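Local coordinates for 2,3-dihydroxybenzoate-AMP ligase (Bacillus subtilis, PDB 1MD9), which belongs to the AMP-binding (ANL) enzyme family, whose members have a large AMP-binding domain followed by a smaller C-terminal domain, at residues Glu362-Asp367 with Thr404-Tyr409; Ala43-Asn48 with Glu269-Thr274. One frame throughout, in Å; residues are numbered along the deposited sequence.

The two contacts sit on opposite sides of the chain's centre, their own centres about 42 Å apart and their nearest atoms about 28 Å apart. Along the chain they come in series: contact 2 joins 43-48 to 269-274 and is complete before contact 1 joins 362-367 to 404-409. They share no sheet. Contact 2 lies by the large mixed sheet, where strand 42-46 meets the end of helix 261-271. Contact 1 belongs to a four-stranded antiparallel sheet, between its outermost strand 362-366 and the loop leading into strand 409-417. Each is a surface contact, so the pair marks two separate outer parts of the fold.

Contact 1: residues Glu362-Asp367 with Thr404-Tyr409; sequences ESRVWD and TEDGFY
The CZ end of the Phe-408 ring sits over the centre of one face of the Arg-364 guanidinium. The arginine CB leaves the edge strand toward the loop, with CG beside the backbone N (chi1 -73°), and the chain then runs extended across the end of the phenyl ring. CD comes within 3.9 Å of Phe-408 CZ, and NE is nearer, 3.6 Å from the same CZ. At the tip, the guanidinium carbon CZ of Arg-364 lies 3.2 Å from Phe-408 CZ; NH2 stays farther off, 3.7 Å from that Phe-408 CZ, and NH1 reaches on to Phe-408 CE1 at 3.3 Å. The two planes are tilted by 37°. NH1 ends 4.5 Å from Asp-406 OD2, opposite charges beyond salt-bridge range.

A second patch lies at Trp-366, whose indole CZ3 meets the methyl CG2 of Thr-404 at 3.6 Å. The other branch of Thr-404 holds the type I turn 404-407 and the residue after it: OG1 donates to Asp-406 OD1 (2.8 Å), arriving from above the carboxylate plane, and weakly accepts from Phe-408 N. Glu-362 adds its CB near the Phe-408 ring; its OE1 pairs with Arg-384, while OE2 makes a long salt bridge with Arg-364, with no N-H aimed at the oxygen. Leu-382 of strand 378-384, which lies between strands 362-366 and 409-417, touches Trp-366, Thr-404 and Phe-408.

The contact therefore rests on a guanidinium face against an aromatic ring plus a methyl-indole contact, with attraction to Asp-406 probably adding a little; the Thr-404 hydroxyl is engaged within its own segment.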
loop_
_atom_site.group_PDB
_atom_site.type_symbol
_atom_site.label_atom_id
_atom_site.label_comp_id
_atom_site.label_asym_id
_atom_site.label_seq_id
_atom_site.Cartn_x
_atom_site.Cartn_y
_atom_site.Cartn_z
ATOM N N GLU A 362 14.236 -14.171 -0.731
ATOM C CA GLU A 362 14.866 -14.728 -1.914
ATOM C C GLU A 362 14.185 -14.107 -3.111
ATOM O O GLU A 362 12.959 -13.991 -3.143
ATOM C CB GLU A 362 14.670 -16.219 -1.968
ATOM C CG GLU A 362 15.285 -16.935 -0.840
ATOM C CD GLU A 362 14.895 -18.373 -0.878
ATOM O OE1 GLU A 362 13.725 -18.680 -0.538
ATOM O OE2 GLU A 362 15.754 -19.189 -1.280
ATOM N N SER A 363 14.971 -13.710 -4.098
ATOM C CA SER A 363 14.387 -13.102 -5.274
ATOM C C SER A 363 15.125 -13.556 -6.521
ATOM O O SER A 363 16.351 -13.435 -6.604
ATOM C CB SER A 363 14.453 -11.581 -5.157
ATOM O OG SER A 363 15.800 -11.149 -5.155
ATOM N N ARG A 364 14.374 -14.086 -7.485
ATOM C CA ARG A 364 14.963 -14.544 -8.731
ATOM C C ARG A 364 14.314 -13.926 -9.953
ATOM O O ARG A 364 13.095 -13.972 -10.135
ATOM C CB ARG A 364 14.922 -16.072 -8.817
ATOM C CG ARG A 364 15.938 -16.719 -7.893
ATOM C CD ARG A 364 15.767 -18.220 -7.812
ATOM N NE ARG A 364 16.383 -18.732 -6.592
ATOM C CZ ARG A 364 16.158 -19.943 -6.092
ATOM N NH1 ARG A 364 15.327 -20.779 -6.708
ATOM N NH2 ARG A 364 16.755 -20.308 -4.962
ATOM N N VAL A 365 15.164 -13.335 -10.782
ATOM C CA VAL A 365 14.758 -12.679 -12.015
ATOM C C VAL A 365 14.834 -13.673 -13.177
ATOM O O VAL A 365 15.885 -13.836 -13.796
ATOM C CB VAL A 365 15.692 -11.492 -12.332
ATOM C CG1 VAL A 365 15.157 -10.713 -13.524
ATOM C CG2 VAL A 365 15.838 -10.600 -11.110
ATOM N N TRP A 366 13.729 -14.345 -13.462
ATOM C CA TRP A 366 13.700 -15.294 -14.562
ATOM C C TRP A 366 13.330 -14.591 -15.869
ATOM O O TRP A 366 13.044 -13.395 -15.883
ATOM C CB TRP A 366 12.679 -16.394 -14.281
ATOM C CG TRP A 366 13.065 -17.342 -13.194
ATOM C CD1 TRP A 366 14.299 -17.480 -12.621
ATOM C CD2 TRP A 366 12.231 -18.349 -12.605
ATOM N NE1 TRP A 366 14.287 -18.517 -11.714
ATOM C CE2 TRP A 366 13.032 -19.069 -11.685
ATOM C CE3 TRP A 366 10.883 -18.715 -12.766
ATOM C CZ2 TRP A 366 12.531 -20.139 -10.930
ATOM C CZ3 TRP A 366 10.384 -19.777 -12.021
ATOM C CH2 TRP A 366 11.211 -20.480 -11.111
ATOM N N ASP A 367 13.346 -15.345 -16.966
ATOM C CA ASP A 367 12.981 -14.823 -18.286
ATOM C C ASP A 367 11.637 -15.462 -18.630
ATOM O O ASP A 367 11.110 -16.261 -17.853
ATOM C CB ASP A 367 14.053 -15.175 -19.346
ATOM C CG ASP A 367 14.161 -16.678 -19.627
ATOM O OD1 ASP A 367 13.565 -17.509 -18.903
ATOM O OD2 ASP A 367 14.867 -17.031 -20.588
ATOM N N THR A 404 5.282 -20.643 -8.088
ATOM C CA THR A 404 5.965 -21.765 -8.713
ATOM C C THR A 404 5.771 -22.985 -7.800
ATOM O O THR A 404 5.400 -22.851 -6.619
ATOM C CB THR A 404 7.488 -21.485 -8.886
ATOM O OG1 THR A 404 8.122 -21.461 -7.600
ATOM C CG2 THR A 404 7.716 -20.136 -9.585
ATOM N N GLU A 405 6.021 -24.170 -8.350
ATOM C CA GLU A 405 5.874 -25.414 -7.602
ATOM C C GLU A 405 6.741 -25.428 -6.339
ATOM O O GLU A 405 6.480 -26.188 -5.405
ATOM C CB GLU A 405 6.233 -26.597 -8.504
ATOM C CG GLU A 405 5.503 -26.589 -9.856
ATOM C CD GLU A 405 5.927 -27.738 -10.770
ATOM O OE1 GLU A 405 7.135 -27.837 -11.098
ATOM O OE2 GLU A 405 5.050 -28.545 -11.158
ATOM N N ASP A 406 7.766 -24.576 -6.310
ATOM C CA ASP A 406 8.663 -24.493 -5.162
ATOM C C ASP A 406 8.446 -23.278 -4.252
ATOM O O ASP A 406 9.370 -22.816 -3.577
ATOM C CB ASP A 406 10.130 -24.566 -5.625
ATOM C CG ASP A 406 10.414 -23.721 -6.866
ATOM O OD1 ASP A 406 9.612 -23.776 -7.830
ATOM O OD2 ASP A 406 11.461 -23.021 -6.883
ATOM N N GLY A 407 7.219 -22.761 -4.243
ATOM C CA GLY A 407 6.890 -21.642 -3.378
ATOM C C GLY A 407 7.135 -20.218 -3.847
ATOM O O GLY A 407 6.626 -19.280 -3.226
ATOM N N PHE A 408 7.898 -20.036 -4.921
ATOM C CA PHE A 408 8.189 -18.697 -5.433
ATOM C C PHE A 408 6.977 -17.957 -5.980
ATOM O O PHE A 408 6.243 -18.495 -6.805
ATOM C CB PHE A 408 9.246 -18.762 -6.535
ATOM C CG PHE A 408 10.638 -18.911 -6.022
ATOM C CD1 PHE A 408 11.148 -20.163 -5.708
ATOM C CD2 PHE A 408 11.433 -17.785 -5.816
ATOM C CE1 PHE A 408 12.431 -20.294 -5.187
ATOM C CE2 PHE A 408 12.709 -17.900 -5.298
ATOM C CZ PHE A 408 13.214 -19.155 -4.983
ATOM N N TYR A 409 6.781 -16.715 -5.535
ATOM C CA TYR A 409 5.665 -15.893 -6.004
ATOM C C TYR A 409 6.111 -14.918 -7.098
ATOM O O TYR A 409 6.967 -14.069 -6.855
ATOM C CB TYR A 409 5.066 -15.092 -4.845
ATOM C CG TYR A 409 4.082 -14.012 -5.270
ATOM C CD1 TYR A 409 2.822 -14.340 -5.782
ATOM C CD2 TYR A 409 4.399 -12.661 -5.125
ATOM C CE1 TYR A 409 1.899 -13.350 -6.128
ATOM C CE2 TYR A 409 3.488 -11.663 -5.465
ATOM C CZ TYR A 409 2.237 -12.016 -5.960
ATOM O OH TYR A 409 1.318 -11.028 -6.236
#

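Contact 2: residues Ala43-Asn48 with Glu269-Thr274; sequences AITCGN and EREKVT
Arg-270 turns its CG away from the backbone N (chi1 -155°) and stays extended as far as NE, which carries its guanidinium from the last turn of the helix to Asn-48. Glu-271 instead bends at chi2 (-57°), and its carboxylate meets the Thr-45 side chain coming from the opposite direction.

The Arg-270 guanidinium offers its edge to one oxygen: NH2 donates to Asn-48 OD1 at 3.2 Å, close to the guanidinium plane, and NH1 gives a weak second bond to that OD1 at 3.5 Å. The amide and guanidinium planes are turned 46° apart, and the NH2 donor is tilted from the carbonyl plane. Two N-H groups thus share one oxygen, one of them only weakly.

Nearer the sheet, the methyl CG2 of Thr-45 approaches Glu-271 OE2 at 4.1 Å, a loose van der Waals meeting. The other oxygen, OE1, is in a salt bridge with Arg-252, which also gives a weak hydrogen bond to Thr-45 OG1 and so bridges helix and strand.

Helix 261-271 is the connection of a beta-alpha-beta crossover, linking the parallel strands 252-255 and 275-278; here its C-terminal end meets strand 42-46 and the turn toward 49-52.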
loop_
_atom_site.group_PDB
_atom_site.type_symbol
_atom_site.label_atom_id
_atom_site.label_comp_id
_atom_site.label_asym_id
_atom_site.label_seq_id
_atom_site.Cartn_x
_atom_site.Cartn_y
_atom_site.Cartn_z
ATOM N N ALA A 43 0.229 7.494 21.579
ATOM C CA ALA A 43 0.346 6.579 20.437
ATOM C C ALA A 43 -0.346 7.046 19.159
ATOM O O ALA A 43 0.110 6.755 18.051
ATOM C CB ALA A 43 -0.216 5.214 20.815
ATOM N N ILE A 44 -1.460 7.747 19.318
ATOM C CA ILE A 44 -2.234 8.209 18.178
ATOM C C ILE A 44 -2.704 9.643 18.369
ATOM O O ILE A 44 -3.125 10.031 19.471
ATOM C CB ILE A 44 -3.471 7.328 18.001
ATOM C CG1 ILE A 44 -3.039 5.893 17.729
ATOM C CG2 ILE A 44 -4.362 7.882 16.920
ATOM C CD1 ILE A 44 -4.174 4.923 17.836
ATOM N N THR A 45 -2.636 10.425 17.293
ATOM C CA THR A 45 -3.088 11.807 17.332
ATOM C C THR A 45 -4.034 12.092 16.184
ATOM O O THR A 45 -3.728 11.772 15.037
ATOM C CB THR A 45 -1.935 12.786 17.229
ATOM O OG1 THR A 45 -1.023 12.561 18.311
ATOM C CG2 THR A 45 -2.466 14.214 17.302
ATOM N N CYS A 46 -5.184 12.680 16.492
ATOM C CA CYS A 46 -6.174 13.019 15.472
ATOM C C CYS A 46 -6.735 14.353 15.906
ATOM O O CYS A 46 -7.402 14.441 16.941
ATOM C CB CYS A 46 -7.294 11.982 15.420
ATOM S SG CYS A 46 -8.318 12.109 13.946
ATOM N N GLY A 47 -6.449 15.394 15.128
ATOM C CA GLY A 47 -6.905 16.725 15.487
ATOM C C GLY A 47 -6.296 17.098 16.831
ATOM O O GLY A 47 -5.072 17.080 17.003
ATOM N N ASN A 48 -7.154 17.413 17.794
ATOM C CA ASN A 48 -6.707 17.780 19.128
ATOM C C ASN A 48 -6.708 16.606 20.097
ATOM O O ASN A 48 -6.127 16.685 21.178
ATOM C CB ASN A 48 -7.596 18.882 19.684
ATOM C CG ASN A 48 -7.001 20.250 19.490
ATOM O OD1 ASN A 48 -6.593 20.608 18.385
ATOM N ND2 ASN A 48 -6.943 21.029 20.567
ATOM N N GLU A 269 4.044 20.740 10.305
ATOM C CA GLU A 269 4.650 21.814 11.081
ATOM C C GLU A 269 4.223 21.724 12.551
ATOM O O GLU A 269 5.063 21.704 13.451
ATOM C CB GLU A 269 4.257 23.173 10.480
ATOM C CG GLU A 269 4.273 24.340 11.463
ATOM C CD GLU A 269 4.444 25.685 10.774
ATOM O OE1 GLU A 269 3.849 25.882 9.687
ATOM O OE2 GLU A 269 5.171 26.545 11.328
ATOM N N ARG A 270 2.915 21.659 12.786
ATOM C CA ARG A 270 2.373 21.578 14.136
ATOM C C ARG A 270 2.938 20.373 14.910
ATOM O O ARG A 270 3.762 20.536 15.802
ATOM C CB ARG A 270 0.837 21.502 14.067
ATOM C CG ARG A 270 0.095 22.001 15.315
ATOM C CD ARG A 270 -1.410 21.710 15.248
ATOM N NE ARG A 270 -2.115 22.144 16.464
ATOM C CZ ARG A 270 -3.377 21.823 16.784
ATOM N NH1 ARG A 270 -4.101 21.050 15.977
ATOM N NH2 ARG A 270 -3.921 22.275 17.917
ATOM N N GLU A 271 2.509 19.169 14.558
ATOM C CA GLU A 271 2.955 17.964 15.251
ATOM C C GLU A 271 4.414 17.616 15.041
ATOM O O GLU A 271 4.920 16.664 15.636
ATOM C CB GLU A 271 2.113 16.771 14.814
ATOM C CG GLU A 271 0.627 16.951 15.024
ATOM C CD GLU A 271 0.282 17.258 16.467
ATOM O OE1 GLU A 271 1.059 16.843 17.365
ATOM O OE2 GLU A 271 -0.772 17.901 16.691
ATOM N N LYS A 272 5.090 18.374 14.190
ATOM C CA LYS A 272 6.499 18.114 13.895
ATOM C C LYS A 272 6.731 16.659 13.539
ATOM O O LYS A 272 7.356 15.912 14.300
ATOM C CB LYS A 272 7.385 18.497 15.082
ATOM C CG LYS A 272 7.836 19.942 15.032
ATOM C CD LYS A 272 8.516 20.373 16.302
ATOM C CE LYS A 272 8.669 21.868 16.272
ATOM N NZ LYS A 272 7.364 22.462 15.879
ATOM N N VAL A 273 6.221 16.262 12.375
ATOM C CA VAL A 273 6.372 14.897 11.909
ATOM C C VAL A 273 7.805 14.733 11.394
ATOM O O VAL A 273 8.450 15.713 11.000
ATOM C CB VAL A 273 5.349 14.593 10.803
ATOM C CG1 VAL A 273 3.967 15.067 11.250
ATOM C CG2 VAL A 273 5.743 15.284 9.520
ATOM N N THR A 274 8.294 13.494 11.409
ATOM C CA THR A 274 9.662 13.183 10.995
ATOM C C THR A 274 9.740 12.167 9.854
ATOM O O THR A 274 10.824 11.902 9.301
ATOM C CB THR A 274 10.476 12.647 12.196
ATOM O OG1 THR A 274 10.006 11.340 12.560
ATOM C CG2 THR A 274 10.317 13.581 13.387
#